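Local coordinates for CrtC domain-containing protein (Fusarium vanettenii 77-13-4, PDB 7A0T) that is of unknown function but, as a CrtC-family protein with two lipocalin-like domains, probably binds or chemically modifies a small hydrophobic molecule, at residues G46-Q51 with D131-L136; W59-Y64 with V75-L80; D117-N122 with R137-H142; D148-A153 with K182-L187. All coordinates share one frame; numbering follows the deposited sequence.

Contact 1 of 4, residues G46-Q51 with D131-L136; sequences GLSESQ and DNLSKL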
# COMPACT_ATOMS: atom_id res chain seq x y z
N GLY A 46 5.85 -14.46 13.11
CA GLY A 46 5.09 -15.27 12.15
C GLY A 46 4.00 -14.41 11.51
O GLY A 46 3.31 -13.65 12.19
N LEU A 47 3.87 -14.54 10.18
CA LEU A 47 2.87 -13.75 9.46
C LEU A 47 1.44 -14.06 9.94
O LEU A 47 0.67 -13.14 10.20
CB LEU A 47 3.00 -13.98 7.95
CG LEU A 47 3.93 -12.97 7.24
CD1 LEU A 47 5.35 -13.01 7.76
CD2 LEU A 47 3.93 -13.17 5.73
N SER A 48 1.08 -15.34 10.04
CA SER A 48 -0.28 -15.70 10.46
C SER A 48 -0.63 -15.10 11.82
O SER A 48 -1.69 -14.49 11.99
CB SER A 48 -0.44 -17.21 10.51
OG SER A 48 -0.35 -17.73 9.19
N GLU A 49 0.25 -15.28 12.80
CA GLU A 49 0.03 -14.78 14.15
C GLU A 49 -0.08 -13.26 14.20
O GLU A 49 -0.54 -12.72 15.21
CB GLU A 49 1.19 -15.21 15.07
CG GLU A 49 1.41 -16.74 15.20
CD GLU A 49 2.00 -17.40 13.94
OE1 GLU A 49 2.39 -16.69 12.99
OE2 GLU A 49 2.04 -18.66 13.90
N SER A 50 0.38 -12.56 13.16
CA SER A 50 0.38 -11.10 13.18
C SER A 50 -0.86 -10.50 12.53
O SER A 50 -1.06 -9.28 12.60
CB SER A 50 1.63 -10.57 12.46
OG SER A 50 2.81 -11.11 13.03
N GLN A 51 -1.70 -11.32 11.89
CA GLN A 51 -2.87 -10.90 11.14
C GLN A 51 -4.09 -10.49 11.99
O GLN A 51 -4.80 -9.55 11.59
CB GLN A 51 -3.29 -12.02 10.17
CG GLN A 51 -2.39 -12.13 8.92
CD GLN A 51 -2.67 -11.03 7.92
OE1 GLN A 51 -2.23 -9.88 8.09
NE2 GLN A 51 -3.42 -11.36 6.87
N ASP A 131 -5.34 -20.05 8.57
CA ASP A 131 -4.09 -19.42 8.96
C ASP A 131 -4.16 -17.90 8.91
O ASP A 131 -3.12 -17.24 9.05
CB ASP A 131 -2.95 -19.94 8.07
CG ASP A 131 -3.12 -19.58 6.60
OD1 ASP A 131 -3.99 -18.75 6.26
OD2 ASP A 131 -2.37 -20.14 5.77
N ASN A 132 -5.35 -17.34 8.67
CA ASN A 132 -5.59 -15.90 8.71
C ASN A 132 -4.82 -15.14 7.64
O ASN A 132 -4.67 -13.92 7.73
CB ASN A 132 -5.27 -15.32 10.10
CG ASN A 132 -6.22 -15.84 11.16
OD1 ASN A 132 -7.42 -15.94 10.92
ND2 ASN A 132 -5.69 -16.16 12.33
N LEU A 133 -4.33 -15.85 6.62
CA LEU A 133 -3.33 -15.26 5.73
C LEU A 133 -3.42 -15.73 4.28
O LEU A 133 -3.28 -14.92 3.36
CB LEU A 133 -1.93 -15.59 6.27
CG LEU A 133 -0.75 -15.24 5.35
CD1 LEU A 133 -0.38 -13.76 5.52
CD2 LEU A 133 0.44 -16.15 5.62
N SER A 134 -3.64 -17.03 4.06
CA SER A 134 -3.53 -17.59 2.71
C SER A 134 -4.63 -17.10 1.76
O SER A 134 -4.41 -17.06 0.55
CB SER A 134 -3.56 -19.12 2.77
OG SER A 134 -2.47 -19.61 3.52
N LYS A 135 -5.82 -16.78 2.28
CA LYS A 135 -6.91 -16.26 1.46
C LYS A 135 -7.54 -15.08 2.18
O LYS A 135 -8.00 -15.22 3.32
CB LYS A 135 -7.95 -17.34 1.17
CG LYS A 135 -9.27 -16.81 0.62
CD LYS A 135 -9.12 -16.14 -0.74
CE LYS A 135 -9.75 -16.98 -1.85
NZ LYS A 135 -8.81 -18.00 -2.41
N LEU A 136 -7.57 -13.92 1.51
CA LEU A 136 -8.01 -12.67 2.12
C LEU A 136 -9.03 -11.99 1.22
O LEU A 136 -9.19 -12.33 0.04
CB LEU A 136 -6.80 -11.75 2.38
CG LEU A 136 -5.66 -12.33 3.22
CD1 LEU A 136 -4.38 -11.46 3.09
CD2 LEU A 136 -6.04 -12.44 4.69
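Ser48 and Gln51, on the short helical turn 47-50 and just after it, each grip a backbone carbonyl of the loop 131-134. The hydroxyl of Ser48 donates to Asp131 O, with OG 2.8 Å from it, lying in the carbonyl plane on a lone pair. In Gln51 the first torsion puts CG against Asn132 O, and the bend at chi2 (-76°) brings the amide back so that NE2 donates to that oxygen at 3.0 Å, in the carbonyl plane. The other end of the amide, OE1, is bonded to Tyr205, so both ends of the group are engaged. Inside the loop, Asp131 OD1 receives Leu133 N at 2.9 Å, an Asx turn, and Ser134 N at 2.8 Å, an Asx motif, both from the same face of its carboxylate. Apolar packing follows where Leu133 CD2 approaches Leu47 CB at 4.1 Å, with Phe176 and Leu178 of strand 171-189 beside Leu47. The methyls of Leu136 lie against the Gln51 amide nitrogen, coming from the opposite direction. Two side-chain donors thus satisfy two successive carbonyls of a loop braced by its own aspartate, tying the helical turn to the start of strand 135-141, with Leu47 and Leu133 packed beside them.

Contact 2 of 4, residues W59-Y64 with V75-L80; sequences WWSSSY and VLAHYL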
# COMPACT_ATOMS: atom_id res chain seq x y z
N TRP A 59 -4.47 -2.54 8.24
CA TRP A 59 -4.61 -3.56 7.22
C TRP A 59 -4.96 -2.86 5.91
O TRP A 59 -5.85 -2.00 5.89
CB TRP A 59 -5.70 -4.58 7.59
CG TRP A 59 -5.51 -5.32 8.90
CD1 TRP A 59 -5.04 -6.60 9.05
CD2 TRP A 59 -5.85 -4.87 10.21
NE1 TRP A 59 -5.03 -6.96 10.38
CE2 TRP A 59 -5.54 -5.92 11.11
CE3 TRP A 59 -6.38 -3.68 10.73
CZ2 TRP A 59 -5.73 -5.81 12.50
CZ3 TRP A 59 -6.59 -3.57 12.10
CH2 TRP A 59 -6.26 -4.64 12.97
N TRP A 60 -4.29 -3.22 4.82
CA TRP A 60 -4.25 -2.36 3.64
C TRP A 60 -4.03 -3.19 2.37
O TRP A 60 -3.18 -4.09 2.36
CB TRP A 60 -3.13 -1.33 3.81
CG TRP A 60 -2.98 -0.19 2.80
CD1 TRP A 60 -3.34 1.12 2.99
CD2 TRP A 60 -2.32 -0.24 1.52
NE1 TRP A 60 -2.97 1.88 1.89
CE2 TRP A 60 -2.34 1.07 0.98
CE3 TRP A 60 -1.70 -1.26 0.79
CZ2 TRP A 60 -1.79 1.37 -0.27
CZ3 TRP A 60 -1.16 -0.97 -0.46
CH2 TRP A 60 -1.21 0.34 -0.98
N SER A 61 -4.74 -2.84 1.30
CA SER A 61 -4.52 -3.49 0.01
C SER A 61 -4.65 -2.50 -1.14
O SER A 61 -5.50 -1.61 -1.11
CB SER A 61 -5.50 -4.68 -0.18
OG SER A 61 -6.87 -4.24 -0.32
N SER A 62 -3.81 -2.67 -2.17
CA SER A 62 -3.94 -2.00 -3.46
C SER A 62 -3.96 -3.07 -4.55
O SER A 62 -2.98 -3.80 -4.71
CB SER A 62 -2.78 -1.02 -3.72
OG SER A 62 -1.50 -1.66 -3.77
N SER A 63 -5.06 -3.15 -5.29
CA SER A 63 -5.22 -4.16 -6.34
C SER A 63 -5.06 -3.52 -7.72
O SER A 63 -5.72 -2.52 -8.03
CB SER A 63 -6.59 -4.84 -6.23
OG SER A 63 -6.73 -5.54 -5.00
N TYR A 64 -4.16 -4.07 -8.52
CA TYR A 64 -3.94 -3.62 -9.89
C TYR A 64 -4.66 -4.63 -10.77
O TYR A 64 -4.24 -5.79 -10.87
CB TYR A 64 -2.45 -3.54 -10.22
CG TYR A 64 -1.62 -2.70 -9.25
CD1 TYR A 64 -1.22 -3.22 -8.02
CD2 TYR A 64 -1.22 -1.40 -9.58
CE1 TYR A 64 -0.46 -2.47 -7.12
CE2 TYR A 64 -0.45 -0.63 -8.69
CZ TYR A 64 -0.07 -1.17 -7.47
OH TYR A 64 0.67 -0.42 -6.60
N VAL A 75 -7.60 -0.27 -7.21
CA VAL A 75 -8.59 -0.24 -6.14
C VAL A 75 -7.87 -0.36 -4.79
O VAL A 75 -7.09 -1.28 -4.58
CB VAL A 75 -9.62 -1.37 -6.31
CG1 VAL A 75 -10.65 -1.37 -5.16
CG2 VAL A 75 -10.28 -1.25 -7.68
N LEU A 76 -8.17 0.57 -3.89
CA LEU A 76 -7.56 0.63 -2.57
C LEU A 76 -8.59 0.30 -1.49
O LEU A 76 -9.78 0.59 -1.64
CB LEU A 76 -6.98 2.02 -2.29
CG LEU A 76 -6.07 2.60 -3.37
CD1 LEU A 76 -5.45 3.89 -2.89
CD2 LEU A 76 -5.00 1.63 -3.79
N ALA A 77 -8.12 -0.33 -0.42
CA ALA A 77 -8.93 -0.63 0.76
C ALA A 77 -8.04 -0.52 1.99
O ALA A 77 -6.88 -0.95 1.97
CB ALA A 77 -9.56 -2.03 0.68
N HIS A 78 -8.57 0.05 3.06
CA HIS A 78 -7.70 0.29 4.20
C HIS A 78 -8.54 0.40 5.46
O HIS A 78 -9.46 1.21 5.51
CB HIS A 78 -6.87 1.57 4.02
CG HIS A 78 -6.02 1.90 5.21
ND1 HIS A 78 -5.82 3.18 5.65
CD2 HIS A 78 -5.34 1.10 6.06
CE1 HIS A 78 -5.04 3.17 6.72
NE2 HIS A 78 -4.73 1.91 6.99
N TYR A 79 -8.20 -0.41 6.46
CA TYR A 79 -8.82 -0.33 7.78
C TYR A 79 -7.76 0.05 8.79
O TYR A 79 -6.67 -0.52 8.79
CB TYR A 79 -9.49 -1.65 8.16
CG TYR A 79 -10.20 -1.60 9.49
CD1 TYR A 79 -9.49 -1.72 10.68
CD2 TYR A 79 -11.58 -1.42 9.57
CE1 TYR A 79 -10.13 -1.67 11.91
CE2 TYR A 79 -12.23 -1.38 10.80
CZ TYR A 79 -11.49 -1.50 11.97
OH TYR A 79 -12.11 -1.46 13.22
N LEU A 80 -8.08 1.00 9.67
CA LEU A 80 -7.17 1.42 10.73
C LEU A 80 -7.86 1.33 12.08
O LEU A 80 -8.96 1.85 12.26
CB LEU A 80 -6.67 2.86 10.52
CG LEU A 80 -5.71 3.37 11.59
CD1 LEU A 80 -4.34 2.69 11.46
CD2 LEU A 80 -5.57 4.89 11.54
O HOH W 1 -7.47 -3.63 -2.78
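Trp60 and His78 face each other as a non-hydrogen-bonded pair of an antiparallel ladder. Their anti torsions (chi1 -172° for Trp60, 177° for His78) swing both rings over the same face, where the side chains cross at about a right angle. The edge of the Trp60 pyrrole ring is turned to the face of His78 in an offset edge-to-face arrangement, the planes at 62° and CD1 of Trp60 3.6 Å from CG of His78. At the imidazole edge, His78 CD2 comes within 3.1 Å of Trp59 O, a close approach and not a hydrogen bond. The imidazole nitrogens are held by Ser58 and Arg89, which fixes the ring's rotation. Farther along, CD2 of Leu76 presses on CB of Ser62 at 3.5 Å, a tight fit. On the other face of the hairpin, with Ser61, Ala77, Ser63 and Val75, Trp59 and Tyr79 lie side by side and point the same way; their rings meet obliquely, with CE3 of Trp59 3.7 Å from CD1 of Tyr79. A water joins Ser61 OG, Ser63 OG and Val75 O; Ser61 OG also bonds Ser138, and Ser63 OG Thr203. Six reciprocal backbone bonds hold the ladder. Strand 202-210 flanks the hairpin 58-66/72-81 beside its first strand and strand 86-94 beside its second. Ser63 and Val75 face strand 146-152, whereas Trp60, near a bound imidazole probably from the crystallisation liquor, packs with Leu76 on strand 331-343, so this face meets the second, lipocalin-like barrel.

Contact 3 of 4, residues D117-N122 with R137-H142; sequences DVSVGN and RSYSNH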
# COMPACT_ATOMS: atom_id res chain seq x y z
N ASP A 117 -10.98 -9.89 10.81
CA ASP A 117 -12.31 -9.53 10.35
C ASP A 117 -12.59 -8.12 10.84
O ASP A 117 -13.13 -7.96 11.93
CB ASP A 117 -13.36 -10.51 10.89
CG ASP A 117 -14.70 -10.42 10.17
OD1 ASP A 117 -15.05 -9.35 9.65
OD2 ASP A 117 -15.42 -11.45 10.13
N VAL A 118 -12.14 -7.10 10.11
CA VAL A 118 -12.29 -5.70 10.52
C VAL A 118 -13.29 -5.06 9.58
O VAL A 118 -13.32 -5.39 8.39
CB VAL A 118 -10.96 -4.93 10.51
CG1 VAL A 118 -10.02 -5.48 11.57
CG2 VAL A 118 -10.30 -5.00 9.15
N SER A 119 -14.13 -4.17 10.12
CA SER A 119 -15.12 -3.54 9.25
C SER A 119 -15.66 -2.27 9.89
O SER A 119 -15.63 -2.11 11.11
CB SER A 119 -16.28 -4.51 8.94
OG SER A 119 -16.88 -4.96 10.14
N VAL A 120 -16.11 -1.36 9.04
CA VAL A 120 -17.02 -0.29 9.45
C VAL A 120 -18.24 -0.43 8.55
O VAL A 120 -18.15 -0.24 7.33
CB VAL A 120 -16.41 1.11 9.34
CG1 VAL A 120 -17.42 2.14 9.87
CG2 VAL A 120 -15.10 1.19 10.10
N GLY A 121 -19.38 -0.77 9.15
CA GLY A 121 -20.54 -1.08 8.34
C GLY A 121 -20.29 -2.34 7.55
O GLY A 121 -19.60 -3.26 8.00
N ASN A 122 -20.81 -2.37 6.33
CA ASN A 122 -20.67 -3.50 5.41
C ASN A 122 -19.47 -3.34 4.47
O ASN A 122 -19.54 -3.64 3.26
CB ASN A 122 -21.97 -3.66 4.63
CG ASN A 122 -22.10 -5.02 3.98
OD1 ASN A 122 -21.56 -6.02 4.47
ND2 ASN A 122 -22.82 -5.08 2.86
N ARG A 137 -9.73 -11.01 1.77
CA ARG A 137 -10.82 -10.35 1.05
C ARG A 137 -10.87 -8.88 1.44
O ARG A 137 -10.86 -8.55 2.63
CB ARG A 137 -12.16 -11.03 1.36
CG ARG A 137 -13.33 -10.54 0.54
CD ARG A 137 -14.67 -11.03 1.10
NE ARG A 137 -14.80 -12.47 0.95
CZ ARG A 137 -15.23 -13.08 -0.14
NH1 ARG A 137 -15.60 -12.38 -1.20
NH2 ARG A 137 -15.30 -14.40 -0.17
N SER A 138 -10.91 -7.99 0.44
CA SER A 138 -11.23 -6.58 0.65
C SER A 138 -12.56 -6.31 -0.05
O SER A 138 -12.73 -6.67 -1.22
CB SER A 138 -10.14 -5.65 0.11
OG SER A 138 -8.95 -5.72 0.86
N TYR A 139 -13.50 -5.71 0.67
CA TYR A 139 -14.84 -5.52 0.14
C TYR A 139 -15.41 -4.18 0.62
O TYR A 139 -15.07 -3.70 1.70
CB TYR A 139 -15.78 -6.68 0.55
CG TYR A 139 -16.01 -6.76 2.05
CD1 TYR A 139 -15.10 -7.41 2.88
CD2 TYR A 139 -17.13 -6.19 2.63
CE1 TYR A 139 -15.31 -7.48 4.26
CE2 TYR A 139 -17.35 -6.27 4.01
CZ TYR A 139 -16.44 -6.91 4.82
OH TYR A 139 -16.66 -6.97 6.19
N SER A 140 -16.29 -3.61 -0.21
CA SER A 140 -16.85 -2.29 0.02
C SER A 140 -18.22 -2.23 -0.66
O SER A 140 -18.40 -2.77 -1.76
CB SER A 140 -15.94 -1.18 -0.53
OG SER A 140 -16.50 0.11 -0.31
N ASN A 141 -19.17 -1.58 -0.02
CA ASN A 141 -20.52 -1.51 -0.55
C ASN A 141 -21.06 -0.08 -0.51
O ASN A 141 -22.26 0.13 -0.38
CB ASN A 141 -21.44 -2.47 0.21
CG ASN A 141 -21.14 -3.91 -0.13
OD1 ASN A 141 -21.42 -4.37 -1.24
ND2 ASN A 141 -20.54 -4.63 0.82
N HIS A 142 -20.17 0.89 -0.63
CA HIS A 142 -20.57 2.28 -0.77
C HIS A 142 -21.22 2.49 -2.13
O HIS A 142 -20.94 1.77 -3.10
CB HIS A 142 -19.33 3.16 -0.61
CG HIS A 142 -19.62 4.62 -0.46
ND1 HIS A 142 -19.87 5.44 -1.53
CD2 HIS A 142 -19.61 5.41 0.64
CE1 HIS A 142 -20.05 6.68 -1.10
NE2 HIS A 142 -19.89 6.69 0.21
O HOH W 2 -14.59 -7.68 7.55
O HOH W 3 -19.19 -6.03 7.41
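Strands 117-119 and 137-141 run in roughly the same direction, 25° apart with their axes 9.6 Å from each other, too far for direct backbone pairing, and side chains and water span the gap. Tyr139 reaches across it: with CG between its backbone N and carbonyl carbon (chi1 64°), the ring is sent over strand 124-127 toward 117-119, and its hydroxyl comes 3.7 Å from Ser119 CB. Two waters lying in the plane of the ring meet that hydroxyl. One, 2.6 Å from Tyr139 OH, also lies within bonding distance of Asp117 OD1 and Val118 O, though it may not serve all its acceptors at once; the other joins the hydroxyl to Gly121 O. Where the chain turns back, Asn122 O comes to the edge of the same ring, 3.5 Å from CE2. That carbonyl is the acceptor for Asn141, whose ND2 donates at 2.8 Å in a nearly straight bond, the oxygen lying in the plane of the donor amide. The two asparagine amides are nearly parallel, their planes 13° apart; their ND2 atoms are both donors and do not bond each other. Strand 124-127 runs between, antiparallel to both, so the contact joins next-but-one neighbours of an up-and-down antiparallel meander, the topology found in lipocalin-type domains.

Contact 4 of 4, residues D148-A153 with K182-L187; sequences DITYDA and KTEGSL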
# COMPACT_ATOMS: atom_id res chain seq x y z
N ASP A 148 -15.66 -6.37 -4.37
CA ASP A 148 -15.52 -7.56 -3.55
C ASP A 148 -14.35 -8.35 -4.12
O ASP A 148 -14.52 -9.08 -5.10
CB ASP A 148 -16.82 -8.36 -3.57
CG ASP A 148 -16.82 -9.49 -2.57
OD1 ASP A 148 -15.78 -9.69 -1.90
OD2 ASP A 148 -17.85 -10.18 -2.46
N ILE A 149 -13.17 -8.21 -3.50
CA ILE A 149 -11.89 -8.67 -4.07
C ILE A 149 -11.24 -9.68 -3.13
O ILE A 149 -10.97 -9.37 -1.96
CB ILE A 149 -10.93 -7.49 -4.32
CG1 ILE A 149 -11.62 -6.40 -5.13
CG2 ILE A 149 -9.65 -7.99 -5.02
CD1 ILE A 149 -10.80 -5.10 -5.24
N THR A 150 -10.95 -10.87 -3.64
CA THR A 150 -10.17 -11.83 -2.87
C THR A 150 -8.77 -11.95 -3.46
O THR A 150 -8.54 -11.65 -4.64
CB THR A 150 -10.86 -13.21 -2.84
OG1 THR A 150 -10.99 -13.73 -4.17
CG2 THR A 150 -12.24 -13.07 -2.22
N TYR A 151 -7.82 -12.36 -2.61
CA TYR A 151 -6.44 -12.51 -3.06
C TYR A 151 -5.76 -13.56 -2.19
O TYR A 151 -6.07 -13.71 -1.00
CB TYR A 151 -5.67 -11.17 -3.06
CG TYR A 151 -5.99 -10.24 -1.91
CD1 TYR A 151 -7.16 -9.47 -1.91
CD2 TYR A 151 -5.13 -10.12 -0.82
CE1 TYR A 151 -7.46 -8.64 -0.84
CE2 TYR A 151 -5.43 -9.27 0.25
CZ TYR A 151 -6.60 -8.55 0.23
OH TYR A 151 -6.91 -7.73 1.29
N ASP A 152 -4.89 -14.35 -2.83
CA ASP A 152 -4.19 -15.46 -2.20
C ASP A 152 -2.71 -15.09 -2.04
O ASP A 152 -2.13 -14.44 -2.91
CB ASP A 152 -4.29 -16.76 -3.02
CG ASP A 152 -5.74 -17.15 -3.36
OD1 ASP A 152 -6.62 -17.10 -2.48
OD2 ASP A 152 -6.00 -17.52 -4.53
N ALA A 153 -2.10 -15.56 -0.95
CA ALA A 153 -0.73 -15.20 -0.60
C ALA A 153 0.27 -16.04 -1.40
O ALA A 153 1.04 -16.84 -0.85
CB ALA A 153 -0.51 -15.37 0.90
N LYS A 182 -2.27 -13.30 -6.13
CA LYS A 182 -3.27 -13.71 -7.11
C LYS A 182 -4.64 -13.23 -6.65
O LYS A 182 -5.01 -13.41 -5.49
CB LYS A 182 -3.24 -15.23 -7.29
CG LYS A 182 -4.38 -15.77 -8.14
CD LYS A 182 -4.23 -17.28 -8.32
CE LYS A 182 -5.58 -17.98 -8.50
NZ LYS A 182 -6.26 -17.57 -9.76
N THR A 183 -5.38 -12.61 -7.57
CA THR A 183 -6.52 -11.78 -7.26
C THR A 183 -7.73 -12.21 -8.07
O THR A 183 -7.62 -12.44 -9.28
CB THR A 183 -6.20 -10.33 -7.60
OG1 THR A 183 -5.01 -9.92 -6.91
CG2 THR A 183 -7.37 -9.43 -7.23
N GLU A 184 -8.89 -12.29 -7.41
CA GLU A 184 -10.16 -12.63 -8.06
C GLU A 184 -11.27 -11.73 -7.53
O GLU A 184 -11.11 -11.02 -6.53
CB GLU A 184 -10.54 -14.10 -7.85
CG GLU A 184 -9.48 -15.11 -8.30
CD GLU A 184 -9.93 -16.56 -8.15
OE1 GLU A 184 -10.31 -16.98 -7.03
OE2 GLU A 184 -9.90 -17.30 -9.16
N GLY A 185 -12.42 -11.78 -8.20
CA GLY A 185 -13.62 -11.15 -7.69
C GLY A 185 -14.23 -10.16 -8.66
O GLY A 185 -14.29 -10.44 -9.86
N SER A 186 -14.65 -9.00 -8.17
CA SER A 186 -15.41 -8.10 -9.01
C SER A 186 -15.32 -6.67 -8.49
O SER A 186 -15.06 -6.42 -7.31
CB SER A 186 -16.88 -8.52 -9.08
OG SER A 186 -17.59 -8.10 -7.92
N LEU A 187 -15.60 -5.74 -9.40
CA LEU A 187 -15.76 -4.32 -9.13
C LEU A 187 -17.04 -3.86 -9.83
O LEU A 187 -17.24 -4.17 -11.00
CB LEU A 187 -14.55 -3.56 -9.66
CG LEU A 187 -14.59 -2.04 -9.72
CD1 LEU A 187 -14.62 -1.50 -8.30
CD2 LEU A 187 -13.39 -1.52 -10.49
O HOH W 4 -8.85 -15.39 -4.35
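Ile149 and Thr183 meet through their methyl branches, CG2 to CG2 at 3.5 Å, which is closer than usual for two carbons. In each residue CG2 stands anti to the backbone N, turning that branch toward the neighbouring strand, and this leaves Thr183 OG1 for Ala181 and Thr203. Tyr151 comes off the same face as Thr183, but its ring swings away from the partner strand to Ser138, and only its CB stays near, 3.4 Å from Lys182 O. The opposite face is polar. Thr150 holds OG1 between its backbone N and carbonyl carbon (chi1 61°), 3.7 Å from Glu184 CB, and there it bonds a water at 2.7 Å; that water is also weakly linked to Asp152 OD1 and Glu184 OE1. Asp152 and Lys182 lie side by side, pointing the same way, with OD2 4.0 Å from CE of the lysine, yet their charges do not touch. The lysine bends at its last torsion toward Glu184 in a long salt bridge. Gly185, opposite Ile149 and at positive phi (124°), lets its CA lie 3.4 Å from Asp148 O in a CA-H...O contact. The backbone ladder is antiparallel, Thr150 N and Glu184 O lying 2.9 Å apart; Asp152 N donates to Lys182 O, while the return bond from Lys182 N is weak. The contact thus separates a buried side of Ile149, Tyr151 and Thr183, whose hydroxyls are bonded within the fold, from a polar and charged outer side, where Asp148 and Asp152 are paired with Arg137 and Lys135 of strand 135-141, and Glu184 more loosely with Lys182 of its own strand.

Contacts 1, 3 and 4 share a run of neighbouring strands: strand 135-141 serves contacts 1 and 3, and strand 146-152, its neighbour, carries contact 4. Contact 2 lies nearest the middle of the chain, its centre about 11 Å from that of contact 3, about 12 Å from contact 4 and about 16 Å from contact 1. Along the chain it is nested within the loop closed by contact 1, whose segments alternate with those of contact 3; contact 4 comes last. Touches join them: Gln51 O with Trp59 NE1, Ser61 with Ser138, Val75 with Ile149, and Lys135 and Arg137 with Asp152 and Asp148. The hairpin and the strands within 117-152 and 171-189 thus probably make up walls of the N-terminal lipocalin-like half.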